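Local coordinates for protein malonyl-CoA decarboxylase (Rhodopseudomonas palustris, PDB 4KSA) that probably catalyses the decarboxylation of malonyl-CoA to acetyl-CoA and carbon dioxide, at residues A[353-358]-A[392-396]; A[362-367]-A[440-444]. The contacts are given in a common frame with arbitrary orientation. Numbering follows the deposited sequence.

Contact 1 (A[353-358]-A[392-396]); sequences LKPIVL and RLNFL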
ATOM      1  N   LEU A 353     -33.774  45.047 -14.562  1.00 74.76           N
ATOM      2  CA  LEU A 353     -32.431  44.753 -15.063  1.00 70.51           C
ATOM      3  C   LEU A 353     -32.256  43.337 -15.597  1.00 68.38           C
ATOM      4  O   LEU A 353     -31.684  43.139 -16.671  1.00 66.83           O
ATOM      5  CB  LEU A 353     -31.406  44.977 -13.951  1.00 68.64           C
ATOM      6  CG  LEU A 353     -30.848  46.377 -13.750  1.00 66.52           C
ATOM      7  CD1 LEU A 353     -30.071  46.420 -12.453  1.00 65.67           C
ATOM      8  CD2 LEU A 353     -29.958  46.746 -14.935  1.00 65.72           C
ATOM      9  N   LYS A 354     -32.744  42.362 -14.828  1.00 66.56           N
ATOM     10  CA  LYS A 354     -32.628  40.943 -15.172  1.00 65.06           C
ATOM     11  C   LYS A 354     -32.735  40.603 -16.662  1.00 64.68           C
ATOM     12  O   LYS A 354     -31.918  39.857 -17.187  1.00 64.73           O
ATOM     13  CB  LYS A 354     -33.647  40.113 -14.382  1.00 63.54           C
ATOM     14  CG  LYS A 354     -33.640  38.647 -14.765  1.00 63.39           C
ATOM     15  CD  LYS A 354     -34.707  37.822 -14.056  1.00 62.05           C
ATOM     16  CE  LYS A 354     -34.200  37.228 -12.758  1.00 62.21           C
ATOM     17  NZ  LYS A 354     -35.119  36.163 -12.257  1.00 61.58           N
ATOM     18  N   PRO A 355     -33.744  41.137 -17.365  1.00 65.02           N
ATOM     19  CA  PRO A 355     -33.842  40.809 -18.791  1.00 64.29           C
ATOM     20  C   PRO A 355     -32.702  41.373 -19.634  1.00 63.25           C
ATOM     21  O   PRO A 355     -32.141  40.667 -20.470  1.00 64.01           O
ATOM     22  CB  PRO A 355     -35.189  41.393 -19.184  1.00 64.23           C
ATOM     23  CG  PRO A 355     -35.289  42.596 -18.285  1.00 66.29           C
ATOM     24  CD  PRO A 355     -34.847  42.025 -16.958  1.00 65.13           C
ATOM     25  N   ILE A 356     -32.357  42.638 -19.428  1.00 61.63           N
ATOM     26  CA  ILE A 356     -31.280  43.218 -20.212  1.00 61.37           C
ATOM     27  C   ILE A 356     -29.923  42.582 -19.889  1.00 60.16           C
ATOM     28  O   ILE A 356     -29.161  42.243 -20.799  1.00 59.61           O
ATOM     29  CB  ILE A 356     -31.198  44.782 -20.041  1.00 62.14           C
ATOM     30  CG1 ILE A 356     -29.995  45.340 -20.825  1.00 61.86           C
ATOM     31  CG2 ILE A 356     -31.059  45.159 -18.567  1.00 61.81           C
ATOM     32  CD1 ILE A 356     -29.902  44.868 -22.288  1.00 62.35           C
ATOM     33  N   VAL A 357     -29.620  42.402 -18.605  1.00 58.11           N
ATOM     34  CA  VAL A 357     -28.344  41.806 -18.228  1.00 56.30           C
ATOM     35  C   VAL A 357     -28.195  40.376 -18.741  1.00 57.11           C
ATOM     36  O   VAL A 357     -27.264  40.079 -19.492  1.00 57.31           O
ATOM     37  CB  VAL A 357     -28.136  41.836 -16.702  1.00 53.63           C
ATOM     38  CG1 VAL A 357     -27.010  40.924 -16.310  1.00 51.92           C
ATOM     39  CG2 VAL A 357     -27.802  43.241 -16.274  1.00 52.26           C
ATOM     40  N   LEU A 358     -29.105  39.493 -18.352  1.00 57.14           N
ATOM     41  CA  LEU A 358     -29.036  38.106 -18.800  1.00 58.47           C
ATOM     42  C   LEU A 358     -28.825  38.001 -20.299  1.00 59.81           C
ATOM     43  O   LEU A 358     -28.158  37.094 -20.778  1.00 61.83           O
ATOM     44  CB  LEU A 358     -30.313  37.357 -18.427  1.00 58.42           C
ATOM     45  CG  LEU A 358     -30.544  37.179 -16.931  1.00 59.59           C
ATOM     46  CD1 LEU A 358     -31.821  36.403 -16.698  1.00 59.79           C
ATOM     47  CD2 LEU A 358     -29.362  36.457 -16.322  1.00 61.40           C
ATOM     48  N   ARG A 392     -27.420  27.402 -17.328  1.00 54.54           N
ATOM     49  CA  ARG A 392     -28.325  28.430 -16.838  1.00 53.97           C
ATOM     50  C   ARG A 392     -27.610  29.648 -16.291  1.00 53.93           C
ATOM     51  O   ARG A 392     -26.556  29.528 -15.694  1.00 54.19           O
ATOM     52  CB  ARG A 392     -29.253  27.856 -15.764  1.00 53.64           C
ATOM     53  CG  ARG A 392     -29.510  28.808 -14.595  1.00 56.62           C
ATOM     54  CD  ARG A 392     -30.883  28.613 -13.998  1.00 57.05           C
ATOM     55  NE  ARG A 392     -31.178  27.211 -13.746  1.00 62.40           N
ATOM     56  CZ  ARG A 392     -30.950  26.577 -12.598  1.00 65.63           C
ATOM     57  NH1 ARG A 392     -31.257  25.285 -12.485  1.00 66.35           N
ATOM     58  NH2 ARG A 392     -30.430  27.233 -11.564  1.00 65.51           N
ATOM     59  N   LEU A 393     -28.204  30.820 -16.489  1.00 55.03           N
ATOM     60  CA  LEU A 393     -27.633  32.073 -16.007  1.00 55.68           C
ATOM     61  C   LEU A 393     -28.394  32.470 -14.752  1.00 56.34           C
ATOM     62  O   LEU A 393     -29.607  32.603 -14.782  1.00 58.86           O
ATOM     63  CB  LEU A 393     -27.764  33.149 -17.085  1.00 53.67           C
ATOM     64  CG  LEU A 393     -27.276  32.741 -18.478  1.00 51.49           C
ATOM     65  CD1 LEU A 393     -27.352  33.925 -19.423  1.00 51.52           C
ATOM     66  CD2 LEU A 393     -25.848  32.246 -18.393  1.00 52.66           C
ATOM     67  N   ASN A 394     -27.690  32.661 -13.645  1.00 57.38           N
ATOM     68  CA  ASN A 394     -28.356  32.993 -12.397  1.00 58.47           C
ATOM     69  C   ASN A 394     -28.252  34.446 -11.995  1.00 60.52           C
ATOM     70  O   ASN A 394     -27.350  34.821 -11.247  1.00 61.60           O
ATOM     71  CB  ASN A 394     -27.806  32.128 -11.265  1.00 58.58           C
ATOM     72  CG  ASN A 394     -27.992  30.655 -11.522  1.00 59.45           C
ATOM     73  OD1 ASN A 394     -29.115  30.176 -11.660  1.00 60.96           O
ATOM     74  ND2 ASN A 394     -26.887  29.923 -11.597  1.00 60.66           N
ATOM     75  N   PHE A 395     -29.188  35.262 -12.469  1.00 62.29           N
ATOM     76  CA  PHE A 395     -29.194  36.679 -12.128  1.00 61.89           C
ATOM     77  C   PHE A 395     -29.202  36.812 -10.603  1.00 61.60           C
ATOM     78  O   PHE A 395     -29.943  36.108  -9.916  1.00 61.43           O
ATOM     79  CB  PHE A 395     -30.435  37.369 -12.712  1.00 61.68           C
ATOM     80  CG  PHE A 395     -30.422  38.866 -12.552  1.00 61.64           C
ATOM     81  CD1 PHE A 395     -29.619  39.658 -13.372  1.00 61.82           C
ATOM     82  CD2 PHE A 395     -31.161  39.479 -11.548  1.00 59.73           C
ATOM     83  CE1 PHE A 395     -29.550  41.041 -13.188  1.00 60.44           C
ATOM     84  CE2 PHE A 395     -31.094  40.862 -11.358  1.00 60.67           C
ATOM     85  CZ  PHE A 395     -30.288  41.641 -12.177  1.00 59.45           C
ATOM     86  N   LEU A 396     -28.364  37.704 -10.083  1.00 61.23           N
ATOM     87  CA  LEU A 396     -28.275  37.940  -8.645  1.00 59.93           C
ATOM     88  C   LEU A 396     -28.057  36.688  -7.798  1.00 59.52           C
ATOM     89  O   LEU A 396     -28.670  36.522  -6.749  1.00 57.09           O
ATOM     90  CB  LEU A 396     -29.522  38.682  -8.164  1.00 59.41           C
ATOM     91  CG  LEU A 396     -29.529  40.177  -8.488  1.00 60.09           C
ATOM     92  CD1 LEU A 396     -30.823  40.843  -8.026  1.00 58.04           C
ATOM     93  CD2 LEU A 396     -28.334  40.803  -7.796  1.00 61.28           C
TER
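Where a strand runs out at the border of a sheet, a single aromatic side chain placed just beyond it can bind the strand end to a neighbouring helix, and Phe395 does so here. Its chi1 is t (-173°) and chi2 is 76°, which lays one ring face over the backbone of the helix: Lys354 CA lies 3.7 Å from the centroid of the Phe395 ring and only 12° off its normal, a CH-pi contact. Leu353 CB meets Phe395 CZ at 3.9 Å, and Val357 CB approaches Phe395 CE1 at 3.9 Å near the plane of the ring. The lysine's chain leaves in the t, t rotamer and bends at chi3 (-91°), so Lys354 CE runs past Phe395 CB at 3.8 Å. No hydrogen bond crosses between the segments, which together bury 320 Å². Strand 389-394 is an outermost strand, within this chain, of the mixed sheet of the C-terminal domain, whose strand order fits the acetyltransferase (GNAT) fold; helix 347-367 packs against this border. The helix is kinked where Pro355, which has no amide hydrogen, cannot bond to the preceding turn. Leu358 points sideways at its CB, yet its m, t rotamer brings Leu358 CD2 within 3.8 Å of Leu393 CB and 3.9 Å of Phe395 CB, filling the notch between them. Leu393, also m, t, sets CD1 3.5 Å from Leu358 O. Strand alternation sends Asn394 away from the helix, where its OD1 accepts a hydrogen bond from Arg392 NH2 (3.2 Å) and its ND2 bonds to Asn413 on the adjoining strand.

Contact 2 (A[362-367]-A[440-444]); sequences AAYFLQ and VRKLV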
ATOM      1  N   ALA A 362     -25.445  36.503 -22.216  1.00 53.23           N
ATOM      2  CA  ALA A 362     -25.471  35.487 -23.262  1.00 52.24           C
ATOM      3  C   ALA A 362     -24.527  35.812 -24.427  1.00 51.40           C
ATOM      4  O   ALA A 362     -23.837  34.934 -24.937  1.00 50.39           O
ATOM      5  CB  ALA A 362     -26.889  35.310 -23.770  1.00 52.39           C
ATOM      6  N   ALA A 363     -24.493  37.067 -24.859  1.00 51.42           N
ATOM      7  CA  ALA A 363     -23.609  37.434 -25.957  1.00 51.96           C
ATOM      8  C   ALA A 363     -22.182  37.325 -25.430  1.00 52.85           C
ATOM      9  O   ALA A 363     -21.271  36.924 -26.153  1.00 53.33           O
ATOM     10  CB  ALA A 363     -23.893  38.849 -26.426  1.00 50.98           C
ATOM     11  N   TYR A 364     -21.997  37.687 -24.163  1.00 51.98           N
ATOM     12  CA  TYR A 364     -20.689  37.595 -23.527  1.00 51.51           C
ATOM     13  C   TYR A 364     -20.204  36.140 -23.658  1.00 50.27           C
ATOM     14  O   TYR A 364     -19.224  35.840 -24.340  1.00 49.44           O
ATOM     15  CB  TYR A 364     -20.818  37.979 -22.051  1.00 51.29           C
ATOM     16  CG  TYR A 364     -19.577  37.743 -21.230  1.00 52.20           C
ATOM     17  CD1 TYR A 364     -18.375  38.360 -21.558  1.00 52.85           C
ATOM     18  CD2 TYR A 364     -19.611  36.922 -20.106  1.00 53.52           C
ATOM     19  CE1 TYR A 364     -17.229  38.172 -20.786  1.00 52.49           C
ATOM     20  CE2 TYR A 364     -18.469  36.727 -19.321  1.00 53.39           C
ATOM     21  CZ  TYR A 364     -17.283  37.359 -19.667  1.00 52.16           C
ATOM     22  OH  TYR A 364     -16.165  37.198 -18.885  1.00 51.21           O
ATOM     23  N   PHE A 365     -20.926  35.241 -23.013  1.00 47.85           N
ATOM     24  CA  PHE A 365     -20.598  33.837 -23.040  1.00 48.30           C
ATOM     25  C   PHE A 365     -20.539  33.224 -24.424  1.00 49.97           C
ATOM     26  O   PHE A 365     -19.571  32.543 -24.756  1.00 52.02           O
ATOM     27  CB  PHE A 365     -21.603  33.067 -22.195  1.00 47.55           C
ATOM     28  CG  PHE A 365     -21.386  33.210 -20.724  1.00 46.80           C
ATOM     29  CD1 PHE A 365     -22.453  33.471 -19.875  1.00 46.71           C
ATOM     30  CD2 PHE A 365     -20.122  33.022 -20.175  1.00 46.24           C
ATOM     31  CE1 PHE A 365     -22.265  33.537 -18.499  1.00 47.13           C
ATOM     32  CE2 PHE A 365     -19.923  33.085 -18.803  1.00 45.34           C
ATOM     33  CZ  PHE A 365     -20.995  33.341 -17.962  1.00 46.40           C
ATOM     34  N   LEU A 366     -21.560  33.455 -25.239  1.00 51.05           N
ATOM     35  CA  LEU A 366     -21.585  32.854 -26.564  1.00 53.31           C
ATOM     36  C   LEU A 366     -20.864  33.582 -27.684  1.00 55.71           C
ATOM     37  O   LEU A 366     -20.494  32.956 -28.680  1.00 57.29           O
ATOM     38  CB  LEU A 366     -23.026  32.590 -26.995  1.00 51.86           C
ATOM     39  CG  LEU A 366     -23.691  31.336 -26.427  1.00 50.92           C
ATOM     40  CD1 LEU A 366     -23.530  31.278 -24.938  1.00 53.07           C
ATOM     41  CD2 LEU A 366     -25.154  31.351 -26.782  1.00 53.77           C
ATOM     42  N   GLN A 367     -20.642  34.885 -27.535  1.00 57.71           N
ATOM     43  CA  GLN A 367     -19.989  35.655 -28.594  1.00 60.07           C
ATOM     44  C   GLN A 367     -18.633  36.265 -28.252  1.00 61.21           C
ATOM     45  O   GLN A 367     -17.759  36.344 -29.109  1.00 61.15           O
ATOM     46  CB  GLN A 367     -20.935  36.759 -29.082  1.00 61.47           C
ATOM     47  CG  GLN A 367     -22.132  36.266 -29.895  1.00 64.64           C
ATOM     48  CD  GLN A 367     -23.272  37.282 -29.945  1.00 68.40           C
ATOM     49  OE1 GLN A 367     -23.052  38.482 -30.159  1.00 69.76           O
ATOM     50  NE2 GLN A 367     -24.500  36.801 -29.756  1.00 68.03           N
ATOM     51  N   VAL A 440     -30.497  29.524 -23.060  1.00 72.32           N
ATOM     52  CA  VAL A 440     -29.535  30.622 -23.008  1.00 72.65           C
ATOM     53  C   VAL A 440     -29.072  31.038 -24.399  1.00 73.42           C
ATOM     54  O   VAL A 440     -28.787  32.209 -24.652  1.00 72.34           O
ATOM     55  CB  VAL A 440     -28.295  30.231 -22.132  1.00 72.16           C
ATOM     56  CG1 VAL A 440     -27.512  29.121 -22.785  1.00 71.25           C
ATOM     57  CG2 VAL A 440     -27.407  31.430 -21.911  1.00 72.23           C
ATOM     58  N   ARG A 441     -29.010  30.063 -25.296  1.00 76.01           N
ATOM     59  CA  ARG A 441     -28.578  30.279 -26.669  1.00 78.21           C
ATOM     60  C   ARG A 441     -29.660  31.029 -27.436  1.00 79.04           C
ATOM     61  O   ARG A 441     -29.364  31.766 -28.373  1.00 79.75           O
ATOM     62  CB  ARG A 441     -28.284  28.927 -27.327  1.00 80.18           C
ATOM     63  CG  ARG A 441     -27.278  28.962 -28.472  1.00 83.98           C
ATOM     64  CD  ARG A 441     -26.596  27.600 -28.601  1.00 87.76           C
ATOM     65  NE  ARG A 441     -27.570  26.507 -28.663  1.00 91.46           N
ATOM     66  CZ  ARG A 441     -27.267  25.212 -28.584  1.00 92.76           C
ATOM     67  NH1 ARG A 441     -26.001  24.824 -28.434  1.00 93.97           N
ATOM     68  NH2 ARG A 441     -28.234  24.298 -28.657  1.00 91.92           N
ATOM     69  N   LYS A 442     -30.917  30.845 -27.039  1.00 79.72           N
ATOM     70  CA  LYS A 442     -32.009  31.545 -27.708  1.00 80.15           C
ATOM     71  C   LYS A 442     -32.332  32.820 -26.938  1.00 80.15           C
ATOM     72  O   LYS A 442     -33.447  33.325 -26.985  1.00 81.17           O
ATOM     73  CB  LYS A 442     -33.260  30.648 -27.832  1.00 79.64           C
ATOM     74  CG  LYS A 442     -34.031  30.349 -26.547  1.00 78.95           C
ATOM     75  CD  LYS A 442     -35.097  29.275 -26.815  1.00 78.98           C
ATOM     76  CE  LYS A 442     -35.809  28.820 -25.534  1.00 80.06           C
ATOM     77  NZ  LYS A 442     -36.596  27.556 -25.705  1.00 77.20           N
ATOM     78  N   LEU A 443     -31.329  33.344 -26.246  1.00 79.74           N
ATOM     79  CA  LEU A 443     -31.487  34.550 -25.456  1.00 79.83           C
ATOM     80  C   LEU A 443     -30.525  35.605 -25.977  1.00 80.71           C
ATOM     81  O   LEU A 443     -30.418  36.697 -25.420  1.00 80.18           O
ATOM     82  CB  LEU A 443     -31.190  34.238 -23.986  1.00 79.63           C
ATOM     83  CG  LEU A 443     -31.362  35.343 -22.948  1.00 79.11           C
ATOM     84  CD1 LEU A 443     -32.791  35.863 -22.986  1.00 78.48           C
ATOM     85  CD2 LEU A 443     -31.020  34.800 -21.567  1.00 77.11           C
ATOM     86  N   VAL A 444     -29.830  35.267 -27.056  1.00 82.10           N
ATOM     87  CA  VAL A 444     -28.870  36.187 -27.650  1.00 84.80           C
ATOM     88  C   VAL A 444     -29.471  36.849 -28.868  1.00 86.85           C
ATOM     89  O   VAL A 444     -30.236  36.229 -29.609  1.00 86.78           O
ATOM     90  CB  VAL A 444     -27.585  35.469 -28.114  1.00 85.16           C
ATOM     91  CG1 VAL A 444     -27.064  34.560 -27.010  1.00 85.48           C
ATOM     92  CG2 VAL A 444     -27.859  34.683 -29.396  1.00 85.84           C
TER
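How residues near the end of the modelled chain can pack against a helix without any hydrogen bond between them is illustrated by residues 440-444 beside 362-367. Val440, near the end of the short helix 438-441, comes first: its carbonyl O is 3.7 Å from Ala362 CB, and its CG2 is 4.3 Å from the same methyl while also reaching Leu393 of the sheet. Arg441 contributes the apolar base of its side chain, with Leu366 CD2 3.6 Å from both Arg441 CA and Arg441 CG. The two residues they meet, Ala362 and Leu366, are one helical turn apart, joined by the Leu366 N to Ala362 O hydrogen bond of 2.7 Å, so they offer an i, i+4 ridge on one face of helix 347-367. That helix belongs to the C-terminal domain, whose family is grouped with the acetyltransferases, and its Phe365 packs on the sheet strands 389-394 and 411-416. At Lys442 the chain leaves helical geometry, and its CA-to-CB bond points away from the helix. Leu443 adds little, its CB 4.4 Å from Ala362 CB. Val444 makes the tightest approach, with its CA 5.6 Å from Ala362 CA: in the m rotamer, Val444 CG1 sits 3.3 Å from Ala362 CB and 3.7 Å from Leu366 CD2, while Gln367 NE2 passes 3.7 Å from Val444 CB at the exposed side.

Both contacts draw on helix 347-367, contact 1 using an earlier part and contact 2 its final turns, and their centres lie 11 Å apart. Along the chain the segments alternate: 353-358, 362-367, 392-396, then 440-444. Border strand 389-394 meets the helix from Leu358 to Leu366, Phe395 just beyond it reaches back to Leu353, and the C-terminal segment joins at the last turns. The sites touch directly, for Leu393 CD1 of contact 1 is 3.5 Å from Val440 CG2 of contact 2, and Leu393 CD2 is 3.8 Å from Phe365 CE1. One continuous apolar layer thus joins helix, sheet edge and C-terminal segment on the same side of the chain's centre, away from the magnesium-binding His162.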